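Local coordinates for YebG family protein (PDB 3ERM) that is of unknown function but belongs to the YebG family and forms a largely helical assembly of two subunits, at residues 39-43 with 55-59. Numbering follows the deposited sequence.
Sequences LTDVL and AEDAS
This is a buried helix-helix packing contact inside one subunit, between the last third of helix 22-46 and helix 52-63, which a short connection joins. Both segments are regular alpha helix, carrying the i to i+4 bonds L43 N to L39 O (2.9 Å) and S59 N to A55 O (3.0 Å). Their axes approach to 8.5 Å and run obliquely antiparallel, at 134° between N-to-C directions. The CA atoms of T40 and A55 come within 5.2 Å, a closeness that small residues permit: A55 offers only a methyl group, whose CB lies 4.2 Å from L43 CB. S59, one turn on, also points at the partner helix. Its m rotamer (chi1 -74°) folds S59 OG back to A55 O in a 2.7 Å hydrogen bond, satisfying the hydroxyl within its own helix. S59 OG also comes 3.0 Å from T40 N, too poorly angled for a hydrogen bond, and packs 3.3 Å from L39 CB and 3.8 Å from L43 CD1. T40 likewise takes m, T40 OG1 bonding to A36 O one turn earlier; T40 OG1 sits 3.7 Å from E56 CA, and T40 CG2 4.3 Å from A55 CB. L43 and A55 also meet L50 of the connection, while L39 reaches L80 of the second subunit. With both hydroxyls bonded to carbonyls of their own helices, and L39 and L43 packed against S59, the pair forms an obliquely crossed helical hairpin, closely packed through alanine, serine and threonine.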
# COMPACT_ATOMS: atom_id res chain seq x y z
N LEU A 39 -0.86 8.93 -0.43
CA LEU A 39 -0.00 7.78 -0.78
C LEU A 39 1.01 8.06 -1.89
O LEU A 39 2.16 7.63 -1.82
CB LEU A 39 -0.86 6.63 -1.24
CG LEU A 39 -1.05 5.29 -0.52
CD1 LEU A 39 -0.55 5.23 0.92
CD2 LEU A 39 -2.54 4.90 -0.65
N THR A 40 0.55 8.75 -2.94
CA THR A 40 1.39 9.17 -4.03
C THR A 40 2.50 10.00 -3.48
O THR A 40 3.65 9.78 -3.83
CB THR A 40 0.62 10.03 -5.00
OG1 THR A 40 -0.41 9.22 -5.56
CG2 THR A 40 1.55 10.60 -6.14
N ASP A 41 2.15 10.94 -2.62
CA ASP A 41 3.15 11.77 -2.09
C ASP A 41 4.17 11.07 -1.21
O ASP A 41 5.38 11.41 -1.28
CB ASP A 41 2.60 12.94 -1.33
CG ASP A 41 3.75 13.81 -0.79
OD1 ASP A 41 4.57 14.29 -1.65
OD2 ASP A 41 3.88 13.95 0.47
N VAL A 42 3.74 10.12 -0.37
CA VAL A 42 4.73 9.45 0.50
C VAL A 42 5.61 8.53 -0.33
O VAL A 42 6.78 8.38 -0.04
CB VAL A 42 4.17 8.71 1.78
CG1 VAL A 42 2.99 9.44 2.41
CG2 VAL A 42 3.84 7.29 1.49
N LEU A 43 5.05 7.97 -1.40
CA LEU A 43 5.81 7.06 -2.25
C LEU A 43 6.86 7.77 -3.07
O LEU A 43 8.02 7.31 -3.10
CB LEU A 43 4.89 6.24 -3.14
CG LEU A 43 4.05 5.17 -2.44
CD1 LEU A 43 3.19 4.45 -3.51
CD2 LEU A 43 4.91 4.15 -1.68
N ALA A 55 3.76 5.96 -9.19
CA ALA A 55 3.33 6.16 -7.79
C ALA A 55 1.85 6.51 -7.76
O ALA A 55 1.09 6.06 -6.88
CB ALA A 55 4.12 7.28 -7.13
N GLU A 56 1.45 7.31 -8.75
CA GLU A 56 0.08 7.74 -8.88
C GLU A 56 -0.82 6.49 -9.06
O GLU A 56 -1.78 6.27 -8.29
CB GLU A 56 -0.01 8.67 -10.06
CG GLU A 56 -1.19 9.57 -10.11
CD GLU A 56 -1.18 10.39 -11.42
OE1 GLU A 56 -2.19 10.39 -12.17
OE2 GLU A 56 -0.11 11.01 -11.70
N ASP A 57 -0.41 5.64 -10.01
CA ASP A 57 -1.18 4.49 -10.49
C ASP A 57 -1.39 3.47 -9.39
O ASP A 57 -2.48 2.91 -9.24
CB ASP A 57 -0.43 3.77 -11.65
CG ASP A 57 -0.59 4.47 -12.98
OD1 ASP A 57 -1.53 5.26 -13.16
OD2 ASP A 57 0.23 4.22 -13.89
N ALA A 58 -0.32 3.24 -8.65
CA ALA A 58 -0.30 2.23 -7.62
C ALA A 58 -1.09 2.73 -6.42
O ALA A 58 -1.74 1.94 -5.74
CB ALA A 58 1.13 1.92 -7.23
N SER A 59 -1.03 4.04 -6.19
CA SER A 59 -1.75 4.69 -5.09
C SER A 59 -3.25 4.62 -5.29
O SER A 59 -3.97 4.34 -4.34
CB SER A 59 -1.34 6.15 -4.97
OG SER A 59 -0.06 6.20 -4.40